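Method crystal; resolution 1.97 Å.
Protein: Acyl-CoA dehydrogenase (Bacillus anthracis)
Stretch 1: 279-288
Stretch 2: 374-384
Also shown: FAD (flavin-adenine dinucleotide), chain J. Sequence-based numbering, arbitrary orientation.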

# COMPACT_ATOMS: atom_id res chain seq x y z
N SER A 279 5.52 8.72 -12.96
CA SER A 279 4.44 8.92 -12.05
C SER A 279 4.89 9.26 -10.65
O SER A 279 4.24 10.05 -9.97
CB SER A 279 3.52 7.68 -12.01
OG SER A 279 3.08 7.34 -13.33
N ALA A 280 5.98 8.65 -10.17
CA ALA A 280 6.45 8.94 -8.84
C ALA A 280 6.92 10.38 -8.77
O ALA A 280 6.67 11.04 -7.77
CB ALA A 280 7.60 7.95 -8.41
N LYS A 281 7.54 10.88 -9.82
CA LYS A 281 7.95 12.28 -9.85
C LYS A 281 6.76 13.21 -9.82
O LYS A 281 6.79 14.24 -9.16
CB LYS A 281 8.74 12.61 -11.11
CG LYS A 281 10.13 12.03 -11.20
CD LYS A 281 10.76 12.58 -12.46
CE LYS A 281 12.07 11.90 -12.82
NZ LYS A 281 12.60 12.52 -14.09
N ARG A 282 5.69 12.84 -10.52
CA ARG A 282 4.50 13.68 -10.51
C ARG A 282 3.83 13.68 -9.12
O ARG A 282 3.33 14.71 -8.65
CB ARG A 282 3.50 13.16 -11.58
CG ARG A 282 2.21 13.95 -11.64
CD ARG A 282 2.48 15.45 -11.98
NE ARG A 282 1.21 16.15 -12.02
CZ ARG A 282 1.07 17.46 -12.12
NH1 ARG A 282 -0.16 18.00 -12.12
NH2 ARG A 282 2.15 18.25 -12.19
N ALA A 283 3.80 12.52 -8.46
CA ALA A 283 3.25 12.43 -7.12
C ALA A 283 4.06 13.32 -6.15
O ALA A 283 3.48 13.97 -5.29
CB ALA A 283 3.26 10.96 -6.61
N VAL A 284 5.38 13.31 -6.27
CA VAL A 284 6.19 14.18 -5.42
C VAL A 284 5.78 15.64 -5.64
O VAL A 284 5.53 16.37 -4.69
CB VAL A 284 7.69 13.99 -5.66
CG1 VAL A 284 8.51 15.14 -4.96
CG2 VAL A 284 8.17 12.61 -5.11
N GLU A 285 5.66 16.02 -6.91
CA GLU A 285 5.36 17.38 -7.29
C GLU A 285 4.01 17.87 -6.76
O GLU A 285 3.93 18.93 -6.13
CB GLU A 285 5.40 17.50 -8.82
CG GLU A 285 5.04 18.89 -9.31
CD GLU A 285 5.16 19.06 -10.85
OE1 GLU A 285 5.31 20.24 -11.27
OE2 GLU A 285 5.09 18.05 -11.62
N ILE A 286 2.95 17.11 -7.01
CA ILE A 286 1.64 17.54 -6.54
C ILE A 286 1.49 17.51 -5.01
O ILE A 286 0.78 18.31 -4.44
CB ILE A 286 0.47 16.85 -7.27
CG1 ILE A 286 0.38 15.39 -6.86
CG2 ILE A 286 0.66 17.00 -8.76
CD1 ILE A 286 -0.66 14.61 -7.71
N SER A 287 2.23 16.62 -4.36
CA SER A 287 2.24 16.55 -2.92
C SER A 287 2.98 17.74 -2.33
O SER A 287 2.56 18.26 -1.31
CB SER A 287 2.86 15.23 -2.43
OG SER A 287 2.13 14.15 -2.97
N ALA A 288 4.07 18.16 -2.97
CA ALA A 288 4.86 19.27 -2.46
C ALA A 288 4.06 20.54 -2.67
O ALA A 288 4.01 21.39 -1.77
CB ALA A 288 6.20 19.36 -3.18
N TYR A 374 4.40 3.25 -2.99
CA TYR A 374 4.66 3.99 -1.76
C TYR A 374 4.40 5.48 -1.97
O TYR A 374 3.81 6.13 -1.11
CB TYR A 374 6.14 3.76 -1.33
CG TYR A 374 6.55 4.64 -0.18
CD1 TYR A 374 6.28 4.24 1.14
CD2 TYR A 374 7.17 5.89 -0.39
CE1 TYR A 374 6.60 5.06 2.23
CE2 TYR A 374 7.49 6.72 0.69
CZ TYR A 374 7.23 6.28 2.00
OH TYR A 374 7.53 7.08 3.08
N THR A 375 4.87 6.05 -3.08
CA THR A 375 4.71 7.48 -3.30
C THR A 375 3.25 7.91 -3.47
O THR A 375 2.86 8.96 -2.96
CB THR A 375 5.59 8.04 -4.48
OG1 THR A 375 5.10 7.48 -5.70
CG2 THR A 375 7.07 7.65 -4.31
N VAL A 376 2.41 7.11 -4.14
CA VAL A 376 1.02 7.55 -4.28
C VAL A 376 0.30 7.35 -2.95
O VAL A 376 -0.60 8.07 -2.61
CB VAL A 376 0.19 6.85 -5.45
CG1 VAL A 376 0.81 7.18 -6.75
CG2 VAL A 376 0.19 5.31 -5.31
N ASP A 377 0.73 6.37 -2.19
CA ASP A 377 0.10 6.16 -0.92
C ASP A 377 0.45 7.33 0.06
O ASP A 377 -0.41 7.78 0.85
CB ASP A 377 0.55 4.84 -0.33
CG ASP A 377 -0.12 4.56 0.99
OD1 ASP A 377 -1.34 4.30 0.97
OD2 ASP A 377 0.55 4.62 2.06
N GLU A 378 1.69 7.82 0.04
CA GLU A 378 1.99 8.90 0.94
C GLU A 378 1.41 10.18 0.38
O GLU A 378 1.14 11.12 1.12
CB GLU A 378 3.50 9.06 1.15
CG GLU A 378 4.11 7.91 2.07
CD GLU A 378 3.47 7.82 3.49
OE1 GLU A 378 3.70 6.80 4.19
OE2 GLU A 378 2.67 8.69 3.91
N GLY A 379 1.25 10.22 -0.94
CA GLY A 379 0.66 11.42 -1.56
C GLY A 379 -0.78 11.57 -1.18
O GLY A 379 -1.27 12.64 -0.87
N VAL A 380 -1.50 10.45 -1.17
CA VAL A 380 -2.81 10.50 -0.66
C VAL A 380 -2.85 10.95 0.82
O VAL A 380 -3.70 11.78 1.18
CB VAL A 380 -3.51 9.07 -0.77
CG1 VAL A 380 -4.77 9.07 0.04
CG2 VAL A 380 -3.79 8.73 -2.27
N GLN A 381 -2.00 10.37 1.68
CA GLN A 381 -1.99 10.70 3.09
C GLN A 381 -1.68 12.19 3.31
O GLN A 381 -2.29 12.86 4.15
CB GLN A 381 -0.94 9.87 3.86
CG GLN A 381 -1.13 9.90 5.37
CD GLN A 381 -2.40 9.14 5.76
OE1 GLN A 381 -2.93 8.41 4.94
NE2 GLN A 381 -2.91 9.33 7.01
N ILE A 382 -0.73 12.71 2.56
CA ILE A 382 -0.43 14.16 2.64
C ILE A 382 -1.67 15.04 2.31
O ILE A 382 -1.87 16.12 2.89
CB ILE A 382 0.72 14.52 1.69
CG1 ILE A 382 2.05 14.08 2.28
CG2 ILE A 382 0.82 16.06 1.44
CD1 ILE A 382 3.17 14.08 1.27
N HIS A 383 -2.50 14.58 1.37
CA HIS A 383 -3.72 15.31 0.98
C HIS A 383 -4.86 15.09 1.99
O HIS A 383 -5.83 15.82 2.00
CB HIS A 383 -4.23 14.86 -0.43
CG HIS A 383 -3.46 15.45 -1.58
ND1 HIS A 383 -2.22 15.00 -1.97
CD2 HIS A 383 -3.77 16.47 -2.43
CE1 HIS A 383 -1.79 15.72 -3.00
NE2 HIS A 383 -2.73 16.59 -3.32
N GLY A 384 -4.73 14.09 2.86
CA GLY A 384 -5.83 13.81 3.78
C GLY A 384 -7.07 13.32 3.06
O GLY A 384 -6.99 12.61 2.05
PA FAD J . -5.68 17.66 6.97
O1A FAD J . -5.45 18.85 6.05
O2A FAD J . -6.13 18.03 8.33
O5B FAD J . -4.32 16.83 6.98
C5B FAD J . -3.50 16.78 5.84
C4B FAD J . -2.23 16.03 6.17
O4B FAD J . -1.47 16.78 7.11
C3B FAD J . -2.52 14.66 6.81
O3B FAD J . -1.49 13.78 6.43
C2B FAD J . -2.32 14.96 8.29
O2B FAD J . -1.95 13.83 9.02
C1B FAD J . -1.20 16.00 8.25
N9A FAD J . -1.19 16.86 9.46
C8A FAD J . -2.16 17.75 9.88
N7A FAD J . -1.74 18.36 11.03
C5A FAD J . -0.52 17.86 11.33
C6A FAD J . 0.37 18.09 12.38
N6A FAD J . 0.02 18.85 13.43
N1A FAD J . 1.57 17.41 12.40
C2A FAD J . 1.89 16.50 11.41
N3A FAD J . 1.00 16.29 10.37
C4A FAD J . -0.17 16.93 10.34
N1 FAD J . -15.89 14.52 9.56
C2 FAD J . -16.93 14.65 10.43
O2 FAD J . -16.82 15.44 11.36
N3 FAD J . -18.10 13.91 10.25
C4 FAD J . -18.23 13.03 9.20
O4 FAD J . -19.28 12.39 9.07
C4X FAD J . -17.16 12.88 8.33
N5 FAD J . -17.25 12.00 7.26
C5X FAD J . -16.21 11.91 6.36
C6 FAD J . -16.35 11.08 5.24
C7 FAD J . -15.30 11.00 4.33
C7M FAD J . -15.40 10.08 3.13
C8 FAD J . -14.15 11.77 4.54
C8M FAD J . -12.98 11.73 3.61
C9 FAD J . -14.01 12.59 5.66
C9A FAD J . -15.05 12.68 6.56
N10 FAD J . -14.93 13.50 7.68
C10 FAD J . -15.99 13.64 8.52
C1' FAD J . -13.70 14.34 7.90
C2' FAD J . -12.44 13.43 7.99
O2' FAD J . -12.40 12.48 9.08
C3' FAD J . -11.19 14.30 7.83
O3' FAD J . -10.66 14.12 6.53
C4' FAD J . -10.15 13.96 8.86
O4' FAD J . -10.75 14.14 10.13
C5' FAD J . -8.72 14.89 8.32
O5' FAD J . -8.83 16.17 7.85
P FAD J . -8.32 16.75 6.43
O1P FAD J . -8.82 15.74 5.42
O2P FAD J . -8.75 18.12 6.09
O3P FAD J . -6.74 16.60 6.38

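The two stretches are helices that run nearly parallel, with 16° between their N-to-C directions, and their axes approach to 9.0 Å. Small residues line the closest part of the interface: Ala-280, Ala-283 and Ser-287 on one helix, Thr-375 and Gly-379 on the other. No hydrogen bond or salt bridge joins the two stretches, so the contact rests on packing, while the polar groups at its centre are satisfied within their own helices or close by.

The van der Waals contacts follow the register of the backbones. At the N-terminal end, the CA atoms of Ala-280 and Thr-375 lie 6.0 Å apart. Thr-375 points toward the first helix, and its OG1 lies 3.7 Å from both CA and CB of Ala-280 and 4.0 Å from CB of Ala-283. Each alanine offers only a methyl group, which lets the threonine side chain settle against the first helix. The hydroxyl would be costly to bury unpaired, but OG1 is hydrogen-bonded to a residue just beyond one of the stretches.

Two turns along the first helix, and about one along the second, the backbones come closer still, with CA of Ser-287 and CA of Gly-379 separated by 5.5 Å. Here Ser-287 OG rests 3.4 Å from Gly-379 CA, directly against the backbone. Glycine suits this position because a CB on Gly-379 would point toward the first helix and stand about 3.1 Å from Ser-287 OG, a tight fit. Ser-287 has the largest area covered by the opposing stretch, 71 Å², and it also meets Ile-382, whose CD1 is 3.9 Å from Ser-287 CB. The isoleucine points toward the first helix, and CD1, at the end of its side chain, reaches the serine methylene, a suitable nonpolar partner.

His-383 completes the packing at the C-terminal end. Its CA-to-CB bond points sideways, but the end of the side chain comes nearer to the first helix, bringing CE1 to 3.9 Å from Ile-286 O and 4.1 Å from Ser-287 CA. Both atoms approach the ring obliquely.

The hydrogen bonds that matter here are internal to each helix. Ser-287, with chi1 in the m well, turns its hydroxyl back along its own helix, and OG donates to Ala-283 O at 2.7 Å. This bond pairs the hydroxyl, so a polar side chain can be buried against glycine without a partner across the interface; the same carbonyl also accepts the backbone bond from Ser-287 N, at 3.1 Å. His-383 uses the same strategy: its ND1 donates to Gly-379 O at 2.8 Å and 163°, which fixes the imidazole where CE1 meets the first helix.

The one salt bridge lies away from the contact. Arg-282 NH2 and Glu-285 OE2 are 3.0 Å apart, their hydrogen bond weak at 147°, and neither residue loses any area to the second helix. Long charged side chains suit these partly exposed positions, leaving the interface to small residues, isoleucine side chains and a histidine ring whose ND1 is hydrogen-bonded within its own helix.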